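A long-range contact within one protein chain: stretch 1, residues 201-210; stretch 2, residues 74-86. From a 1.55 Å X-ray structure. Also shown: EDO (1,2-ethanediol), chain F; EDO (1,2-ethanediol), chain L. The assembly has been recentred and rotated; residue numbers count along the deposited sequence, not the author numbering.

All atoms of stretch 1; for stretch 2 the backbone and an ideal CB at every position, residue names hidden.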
ATOM      1  N   ASP A 201      -1.856  -4.022 -16.574  1.00 20.86           N
ATOM      2  CA  ASP A 201      -0.613  -4.623 -17.072  1.00 21.43           C
ATOM      3  C   ASP A 201       0.409  -4.799 -15.943  1.00 20.41           C
ATOM      4  O   ASP A 201       1.191  -5.754 -15.949  1.00 20.70           O
ATOM      5  CB  ASP A 201      -0.015  -3.786 -18.200  1.00 21.34           C
ATOM      6  CG  ASP A 201      -0.738  -3.999 -19.558  1.00 24.91           C
ATOM      7  OD1 ASP A 201      -1.459  -5.001 -19.740  1.00 28.96           O
ATOM      8  OD2 ASP A 201      -0.568  -3.156 -20.444  1.00 26.75           O
ATOM      9  N   TRP A 202       0.384  -3.884 -14.984  1.00 19.43           N
ATOM     10  CA  TRP A 202       1.021  -4.068 -13.684  1.00 17.56           C
ATOM     11  C   TRP A 202      -0.088  -4.496 -12.718  1.00 16.43           C
ATOM     12  O   TRP A 202      -1.055  -3.751 -12.524  1.00 19.35           O
ATOM     13  CB  TRP A 202       1.625  -2.728 -13.202  1.00 18.12           C
ATOM     14  CG  TRP A 202       2.358  -2.935 -11.900  1.00 16.73           C
ATOM     15  CD1 TRP A 202       1.837  -2.823 -10.602  1.00 16.62           C
ATOM     16  CD2 TRP A 202       3.721  -3.389 -11.723  1.00 17.19           C
ATOM     17  NE1 TRP A 202       2.798  -3.156  -9.674  1.00 16.74           N
ATOM     18  CE2 TRP A 202       3.960  -3.459 -10.296  1.00 15.81           C
ATOM     19  CE3 TRP A 202       4.779  -3.646 -12.586  1.00 16.28           C
ATOM     20  CZ2 TRP A 202       5.179  -3.895  -9.767  1.00 14.46           C
ATOM     21  CZ3 TRP A 202       5.995  -4.041 -12.039  1.00 16.11           C
ATOM     22  CH2 TRP A 202       6.190  -4.138 -10.659  1.00 14.56           C
ATOM     23  N   ARG A 203      -0.018  -5.720 -12.211  1.00 17.03           N
ATOM     24  CA  ARG A 203      -1.129  -6.332 -11.469  1.00 18.90           C
ATOM     25  C   ARG A 203      -1.095  -6.059  -9.976  1.00 18.45           C
ATOM     26  O   ARG A 203      -2.083  -6.344  -9.257  1.00 17.20           O
ATOM     27  CB  ARG A 203      -1.115  -7.846 -11.676  1.00 19.35           C
ATOM     28  CG  ARG A 203      -1.467  -8.261 -13.108  1.00 25.72           C
ATOM     29  CD  ARG A 203      -1.469  -9.779 -13.281  1.00 39.24           C
ATOM     30  NE  ARG A 203      -2.509 -10.457 -12.476  1.00 55.17           N
ATOM     31  CZ  ARG A 203      -2.301 -11.223 -11.397  1.00 57.24           C
ATOM     32  NH1 ARG A 203      -1.075 -11.447 -10.923  1.00 58.00           N
ATOM     33  NH2 ARG A 203      -3.338 -11.780 -10.784  1.00 53.44           N
ATOM     34  N   ILE A 204       0.032  -5.600  -9.473  1.00 18.41           N
ATOM     35  CA  ILE A 204       0.194  -5.460  -7.998  1.00 16.52           C
ATOM     36  C   ILE A 204      -0.234  -4.047  -7.553  1.00 16.66           C
ATOM     37  O   ILE A 204       0.545  -3.100  -7.616  1.00 16.22           O
ATOM     38  CB  ILE A 204       1.636  -5.775  -7.508  1.00 17.50           C
ATOM     39  CG1 ILE A 204       2.313  -6.891  -8.317  1.00 18.48           C
ATOM     40  CG2 ILE A 204       1.565  -6.088  -6.018  1.00 17.31           C
ATOM     41  CD1 ILE A 204       3.738  -7.143  -7.842  1.00 16.90           C
ATOM     42  N   TRP A 205      -1.490  -3.941  -7.085  1.00 18.28           N
ATOM     43  CA  TRP A 205      -2.106  -2.680  -6.721  1.00 17.93           C
ATOM     44  C   TRP A 205      -3.302  -3.030  -5.887  1.00 18.46           C
ATOM     45  O   TRP A 205      -3.823  -4.176  -5.943  1.00 15.29           O
ATOM     46  CB  TRP A 205      -2.491  -1.817  -7.923  1.00 17.16           C
ATOM     47  CG  TRP A 205      -3.427  -2.462  -8.907  1.00 16.96           C
ATOM     48  CD1 TRP A 205      -3.106  -3.067 -10.107  1.00 18.09           C
ATOM     49  CD2 TRP A 205      -4.870  -2.447  -8.842  1.00 18.50           C
ATOM     50  NE1 TRP A 205      -4.236  -3.484 -10.757  1.00 18.36           N
ATOM     51  CE2 TRP A 205      -5.342  -3.146 -10.041  1.00 20.11           C
ATOM     52  CE3 TRP A 205      -5.804  -1.998  -7.900  1.00 17.95           C
ATOM     53  CZ2 TRP A 205      -6.689  -3.323 -10.298  1.00 20.73           C
ATOM     54  CZ3 TRP A 205      -7.168  -2.181  -8.191  1.00 21.35           C
ATOM     55  CH2 TRP A 205      -7.586  -2.841  -9.364  1.00 19.50           C
ATOM     56  N   SER A 206      -3.769  -2.077  -5.104  1.00 17.39           N
ATOM     57  CA  SER A 206      -5.037  -2.265  -4.386  1.00 19.06           C
ATOM     58  C   SER A 206      -5.805  -0.955  -4.277  1.00 17.08           C
ATOM     59  O   SER A 206      -5.246   0.113  -4.493  1.00 17.79           O
ATOM     60  CB  SER A 206      -4.833  -2.855  -2.990  1.00 21.43           C
ATOM     61  OG  SER A 206      -4.298  -1.892  -2.092  1.00 23.73           O
ATOM     62  N   TYR A 207      -7.065  -1.063  -3.863  1.00 19.22           N
ATOM     63  CA  TYR A 207      -7.862   0.103  -3.536  1.00 17.88           C
ATOM     64  C   TYR A 207      -7.474   0.547  -2.122  1.00 17.16           C
ATOM     65  O   TYR A 207      -7.112  -0.271  -1.280  1.00 20.31           O
ATOM     66  CB  TYR A 207      -9.375  -0.191  -3.597  1.00 18.90           C
ATOM     67  CG  TYR A 207      -9.855  -0.599  -4.981  1.00 18.27           C
ATOM     68  CD1 TYR A 207     -10.043   0.341  -5.996  1.00 18.50           C
ATOM     69  CD2 TYR A 207     -10.116  -1.936  -5.265  1.00 18.02           C
ATOM     70  CE1 TYR A 207     -10.479  -0.054  -7.275  1.00 18.71           C
ATOM     71  CE2 TYR A 207     -10.540  -2.332  -6.536  1.00 20.75           C
ATOM     72  CZ  TYR A 207     -10.748  -1.360  -7.526  1.00 21.19           C
ATOM     73  OH  TYR A 207     -11.179  -1.747  -8.810  1.00 21.62           O
ATOM     74  N   GLU A 208      -7.489   1.855  -1.928  1.00 16.89           N
ATOM     75  CA  GLU A 208      -7.268   2.501  -0.617  1.00 17.32           C
ATOM     76  C   GLU A 208      -8.590   2.886  -0.007  1.00 17.26           C
ATOM     77  O   GLU A 208      -9.440   3.533  -0.668  1.00 17.19           O
ATOM     78  CB  GLU A 208      -6.409   3.743  -0.775  1.00 19.07           C
ATOM     79  CG  GLU A 208      -4.999   3.468  -1.289  1.00 19.38           C
ATOM     80  CD  GLU A 208      -4.092   2.807  -0.277  1.00 20.89           C
ATOM     81  OE1 GLU A 208      -4.470   1.731   0.268  1.00 19.83           O
ATOM     82  OE2 GLU A 208      -3.008   3.381  -0.058  1.00 20.34           O
ATOM     83  N   HIS A 209      -8.769   2.526   1.276  1.00 16.75           N
ATOM     84  CA  HIS A 209     -10.057   2.636   1.974  1.00 15.72           C
ATOM     85  C   HIS A 209      -9.943   3.476   3.232  1.00 15.57           C
ATOM     86  O   HIS A 209      -8.960   3.317   4.002  1.00 15.93           O
ATOM     87  CB  HIS A 209     -10.525   1.268   2.424  1.00 15.39           C
ATOM     88  CG  HIS A 209     -10.650   0.248   1.341  1.00 17.34           C
ATOM     89  ND1 HIS A 209     -11.845  -0.186   0.880  1.00 18.78           N
ATOM     90  CD2 HIS A 209      -9.683  -0.534   0.756  1.00 18.84           C
ATOM     91  CE1 HIS A 209     -11.638  -1.196  -0.021  1.00 17.71           C
ATOM     92  NE2 HIS A 209     -10.300  -1.388  -0.109  1.00 17.86           N
ATOM     93  N   LEU A 210     -10.933   4.333   3.463  1.00 16.96           N
ATOM     94  CA  LEU A 210     -11.085   5.055   4.752  1.00 13.28           C
ATOM     95  C   LEU A 210     -12.347   4.489   5.398  1.00 15.42           C
ATOM     96  O   LEU A 210     -13.438   4.875   5.024  1.00 15.31           O
ATOM     97  CB  LEU A 210     -11.193   6.558   4.552  1.00 14.81           C
ATOM     98  CG  LEU A 210     -10.000   7.257   3.870  1.00 15.39           C
ATOM     99  CD1 LEU A 210     -10.228   8.751   3.783  1.00 16.85           C
ATOM    100  CD2 LEU A 210      -8.699   6.962   4.591  1.00 16.63           C
ATOM    101  N   UNK A  74     -18.357   0.961   7.395  1.00 18.56           N
ATOM    102  CA  UNK A  74     -18.748   1.612   6.147  1.00 17.37           C
ATOM    103  C   UNK A  74     -17.486   1.973   5.349  1.00 17.44           C
ATOM    104  O   UNK A  74     -16.629   2.714   5.816  1.00 19.10           O
ATOM    105  CB  UNK A  74     -19.593   2.857   6.424  1.00 17.37           C
ATOM    106  N   UNK A  75     -17.407   1.424   4.146  1.00 16.78           N
ATOM    107  CA  UNK A  75     -16.307   1.622   3.221  1.00 17.32           C
ATOM    108  C   UNK A  75     -16.358   2.988   2.545  1.00 16.89           C
ATOM    109  O   UNK A  75     -17.446   3.513   2.245  1.00 18.38           O
ATOM    110  CB  UNK A  75     -16.313   0.517   2.162  1.00 17.32           C
ATOM    111  N   UNK A  76     -15.189   3.553   2.299  1.00 16.06           N
ATOM    112  CA  UNK A  76     -15.047   4.746   1.449  1.00 17.45           C
ATOM    113  C   UNK A  76     -13.763   4.598   0.703  1.00 18.04           C
ATOM    114  O   UNK A  76     -12.689   4.593   1.305  1.00 19.63           O
ATOM    115  CB  UNK A  76     -15.068   6.046   2.255  1.00 17.45           C
ATOM    116  N   UNK A  77     -13.844   4.323  -0.580  1.00 16.80           N
ATOM    117  CA  UNK A  77     -12.625   4.199  -1.389  1.00 16.23           C
ATOM    118  C   UNK A  77     -12.170   5.558  -1.889  1.00 16.98           C
ATOM    119  O   UNK A  77     -13.012   6.377  -2.300  1.00 17.93           O
ATOM    120  CB  UNK A  77     -12.855   3.257  -2.572  1.00 16.23           C
ATOM    121  N   UNK A  78     -10.857   5.817  -1.856  1.00 16.39           N
ATOM    122  CA  UNK A  78     -10.321   7.150  -2.114  1.00 14.85           C
ATOM    123  C   UNK A  78      -9.206   7.186  -3.138  1.00 17.01           C
ATOM    124  O   UNK A  78      -8.837   8.244  -3.613  1.00 19.58           O
ATOM    125  CB  UNK A  78      -9.811   7.757  -0.805  1.00 14.85           C
ATOM    126  N   UNK A  79      -8.669   6.021  -3.491  1.00 17.60           N
ATOM    127  CA  UNK A  79      -7.473   5.988  -4.340  1.00 16.48           C
ATOM    128  C   UNK A  79      -7.173   4.533  -4.676  1.00 16.87           C
ATOM    129  O   UNK A  79      -7.758   3.614  -4.083  1.00 17.02           O
ATOM    130  CB  UNK A  79      -6.278   6.651  -3.652  1.00 16.48           C
ATOM    131  N   UNK A  80      -6.306   4.355  -5.667  1.00 16.99           N
ATOM    132  CA  UNK A  80      -5.627   3.074  -5.926  1.00 17.12           C
ATOM    133  C   UNK A  80      -4.144   3.338  -5.653  1.00 15.10           C
ATOM    134  O   UNK A  80      -3.598   4.415  -5.973  1.00 17.71           O
ATOM    135  CB  UNK A  80      -5.865   2.565  -7.349  1.00 17.12           C
ATOM    136  N   UNK A  81      -3.480   2.387  -5.021  1.00 15.92           N
ATOM    137  CA  UNK A  81      -2.020   2.427  -4.782  1.00 19.98           C
ATOM    138  C   UNK A  81      -1.345   1.244  -5.484  1.00 18.57           C
ATOM    139  O   UNK A  81      -1.803   0.097  -5.373  1.00 17.30           O
ATOM    140  CB  UNK A  81      -1.712   2.399  -3.284  1.00 19.98           C
ATOM    141  N   UNK A  82      -0.274   1.537  -6.217  1.00 18.28           N
ATOM    142  CA  UNK A  82       0.596   0.525  -6.775  1.00 19.21           C
ATOM    143  C   UNK A  82       1.611   0.067  -5.749  1.00 18.47           C
ATOM    144  O   UNK A  82       2.014   0.840  -4.854  1.00 17.46           O
ATOM    145  CB  UNK A  82       1.302   1.053  -8.025  1.00 19.21           C
ATOM    146  N   UNK A  83       1.967  -1.202  -5.841  1.00 16.82           N
ATOM    147  CA  UNK A  83       3.011  -1.821  -4.997  1.00 17.39           C
ATOM    148  C   UNK A  83       4.089  -2.390  -5.909  1.00 18.07           C
ATOM    149  O   UNK A  83       3.795  -3.070  -6.927  1.00 17.77           O
ATOM    150  CB  UNK A  83       2.431  -2.914  -4.097  1.00 17.39           C
ATOM    151  N   UNK A  84       5.335  -2.143  -5.528  1.00 19.22           N
ATOM    152  CA  UNK A  84       6.479  -2.586  -6.325  1.00 17.48           C
ATOM    153  C   UNK A  84       7.545  -3.275  -5.461  1.00 17.77           C
ATOM    154  O   UNK A  84       7.787  -2.875  -4.326  1.00 17.62           O
ATOM    155  CB  UNK A  84       7.095  -1.394  -7.061  1.00 17.48           C
ATOM    156  N   UNK A  85       8.137  -4.344  -5.990  1.00 17.31           N
ATOM    157  CA  UNK A  85       9.381  -4.815  -5.353  1.00 17.07           C
ATOM    158  C   UNK A  85      10.435  -3.727  -5.428  1.00 17.60           C
ATOM    159  O   UNK A  85      10.462  -2.905  -6.368  1.00 18.06           O
ATOM    160  CB  UNK A  85       9.892  -6.095  -6.017  1.00 17.07           C
ATOM    161  N   UNK A  86      11.266  -3.669  -4.379  1.00 16.87           N
ATOM    162  CA  UNK A  86      12.405  -2.794  -4.336  1.00 17.00           C
ATOM    163  C   UNK A  86      13.619  -3.571  -3.900  1.00 17.61           C
ATOM    164  O   UNK A  86      13.522  -4.504  -3.126  1.00 17.21           O
ATOM    165  CB  UNK A  86      12.152  -1.607  -3.404  1.00 17.00           C
TER
HETATM  166  C1  EDO F 304       3.911  -7.376 -14.167  1.00 16.95           C
HETATM  167  O1  EDO F 304       3.663  -8.691 -14.715  1.00 19.30           O
HETATM  168  C2  EDO F 304       3.543  -7.247 -12.692  1.00 18.44           C
HETATM  169  O2  EDO F 304       2.170  -7.536 -12.437  1.00 19.66           O
HETATM  170  C1  EDO L 310       1.411 -13.372 -10.044  1.00 36.34           C
HETATM  171  O1  EDO L 310       0.491 -13.337  -8.921  1.00 31.46           O
HETATM  172  C2  EDO L 310       0.720 -13.867 -11.321  1.00 43.97           C
HETATM  173  O2  EDO L 310       1.125 -15.195 -11.702  1.00 51.30           O

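Strand 77-86 runs antiparallel to strand 205-210, so stretch 2 is read against stretch 1 in reverse, from Leu210 back to Trp202.

At position 74 the ideal CB has nothing of stretch 1 within 5.5 Å, and almost any side chain would fit; it is Val74. Position 75 points sideways, but its ideal CB lies 4.7 Å from His209 ND1, a potential donor. A short acceptor such as Asp or Asn would suit, and Asp75 accepts a nearly linear hydrogen bond at its OD1 from His209 ND1 (2.7 Å), at the edge of the imidazole.

Position 76 places its ideal CB 3.4 Å from Leu210 O, which invites a donor, while its own carbonyl accepts from Leu210 N. Ser, Asn or His could serve. The residue is His76, whose ND1 donates to Leu210 O (2.8 Å), adding a side-chain link to the backbone bond from Leu210 N to His76 O (2.8 Å).

Position 77 pairs with His209 on the face that also carries Tyr207. A long side chain could run along these rings, and a cation could use the aromatic face. Arg77 does so: its CZ stands 4.5 Å from the centroid of the Tyr207 ring, almost on the ring normal, in a cation-pi interaction.

At 78 the CB points sideways, 4.7 Å from Leu210 CG, favouring a modest aliphatic residue. Val78 meets Leu210 CD1 through CG1 (3.8 Å), and its N donates to Glu208 O (2.9 Å). Position 79 has its ideal CB 4.1 Å from Glu208 CB; a small residue is adequate. Ala79 accepts at its O from Glu208 N (2.8 Å).

Position 80 looks between two aromatic rings, with Trp205 CE3 at 4.6 Å and Tyr207 CD1 at 4.9 Å from the ideal CB. Val, Ile or Leu would fill this space. Val80 touches both: CG1 reaches Trp205 CE3 and CG2 reaches Tyr207 CD1, each at 3.6 Å.

Position 81 turns to the face of Ser206 and Glu208, its ideal CB 3.6 Å from Glu208 OE2. A polar donor might be expected there, yet the residue is Val81, whose CG1 lies 3.5 Å from Glu208 CD. Its N and O both bond Ser206, at O and N respectively (2.9 Å each).

At 82 the ideal CB would sit 4.7 Å from Trp202 CD1, with phi/psi ordinary for a strand. A small residue is plausible; Gly82 occupies it, its CA 4.0 Å from Trp205 CB.

Position 83 has Ile204 CG2 3.8 Å from its ideal CB and suits an aliphatic residue. Ile83 packs there; its N donates to Ile204 O (3.0 Å), and its O accepts from Trp202 NE1 (2.9 Å).

Position 84 skirts the indole of Trp202 and tolerates several types; it is Thr84. The ideal CB of 85 has nothing of stretch 1 within 5.5 Å, and a phi of -61° allows proline; Pro85 sets its CD 3.9 Å from Trp202 CZ2, at the ring edge. At 86, out of reach, many residues would do; it is Ile86.

Stretch 2 (74-86) VDHRVAVVGITPI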
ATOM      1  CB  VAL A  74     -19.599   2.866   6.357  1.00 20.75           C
ATOM      2  CG1 VAL A  74     -19.972   3.510   5.030  1.00 20.53           C
ATOM      3  CG2 VAL A  74     -20.872   2.498   7.143  1.00 18.66           C
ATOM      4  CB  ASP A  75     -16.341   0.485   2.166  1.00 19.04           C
ATOM      5  CG  ASP A  75     -15.055   0.381   1.366  1.00 23.93           C
ATOM      6  OD1 ASP A  75     -14.048   0.972   1.802  1.00 18.80           O
ATOM      7  OD2 ASP A  75     -15.061  -0.298   0.312  1.00 24.55           O
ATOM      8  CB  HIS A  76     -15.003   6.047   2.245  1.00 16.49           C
ATOM      9  CG  HIS A  76     -16.126   6.207   3.251  1.00 15.79           C
ATOM     10  ND1 HIS A  76     -16.090   5.656   4.494  1.00 17.50           N
ATOM     11  CD2 HIS A  76     -17.329   6.868   3.138  1.00 17.70           C
ATOM     12  CE1 HIS A  76     -17.224   5.973   5.152  1.00 16.10           C
ATOM     13  NE2 HIS A  76     -17.990   6.723   4.322  1.00 17.05           N
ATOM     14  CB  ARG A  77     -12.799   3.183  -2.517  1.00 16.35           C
ATOM     15  CG  ARG A  77     -12.643   1.749  -2.052  1.00 19.79           C
ATOM     16  CD  ARG A  77     -12.755   0.755  -3.189  1.00 19.49           C
ATOM     17  NE  ARG A  77     -14.146   0.505  -3.588  1.00 20.01           N
ATOM     18  CZ  ARG A  77     -14.469  -0.307  -4.580  1.00 19.54           C
ATOM     19  NH1 ARG A  77     -13.515  -0.880  -5.304  1.00 21.02           N
ATOM     20  NH2 ARG A  77     -15.737  -0.534  -4.863  1.00 20.16           N
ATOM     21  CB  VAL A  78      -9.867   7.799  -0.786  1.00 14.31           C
ATOM     22  CG1 VAL A  78     -11.024   7.872   0.214  1.00 16.47           C
ATOM     23  CG2 VAL A  78      -8.644   7.112  -0.157  1.00 16.15           C
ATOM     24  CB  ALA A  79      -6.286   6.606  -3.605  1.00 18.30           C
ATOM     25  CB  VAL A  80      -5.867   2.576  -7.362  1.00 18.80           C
ATOM     26  CG1 VAL A  80      -4.851   1.491  -7.746  1.00 18.65           C
ATOM     27  CG2 VAL A  80      -7.335   2.151  -7.511  1.00 18.78           C
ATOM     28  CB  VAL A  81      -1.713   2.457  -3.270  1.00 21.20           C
ATOM     29  CG1 VAL A  81      -2.078   1.115  -2.603  1.00 22.28           C
ATOM     30  CG2 VAL A  81      -0.280   2.897  -3.014  1.00 25.65           C
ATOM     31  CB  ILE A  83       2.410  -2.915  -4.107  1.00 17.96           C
ATOM     32  CG1 ILE A  83       1.423  -2.291  -3.115  1.00 22.88           C
ATOM     33  CG2 ILE A  83       3.520  -3.750  -3.389  1.00 18.24           C
ATOM     34  CD1 ILE A  83       0.409  -3.291  -2.619  1.00 25.48           C
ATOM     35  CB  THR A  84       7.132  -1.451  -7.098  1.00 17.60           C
ATOM     36  OG1 THR A  84       8.189  -1.971  -7.928  1.00 18.94           O
ATOM     37  CG2 THR A  84       7.713  -0.382  -6.207  1.00 19.42           C
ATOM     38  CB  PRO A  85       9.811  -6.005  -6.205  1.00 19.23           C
ATOM     39  CG  PRO A  85       8.762  -6.238  -7.216  1.00 20.51           C
ATOM     40  CD  PRO A  85       7.882  -5.033  -7.268  1.00 18.28           C
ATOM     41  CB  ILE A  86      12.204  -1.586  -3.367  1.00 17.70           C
ATOM     42  CG1 ILE A  86      11.768  -2.020  -1.957  1.00 19.19           C
ATOM     43  CG2 ILE A  86      11.166  -0.583  -3.942  1.00 18.07           C
ATOM     44  CD1 ILE A  86      12.011  -0.953  -0.891  1.00 17.98           C
TER
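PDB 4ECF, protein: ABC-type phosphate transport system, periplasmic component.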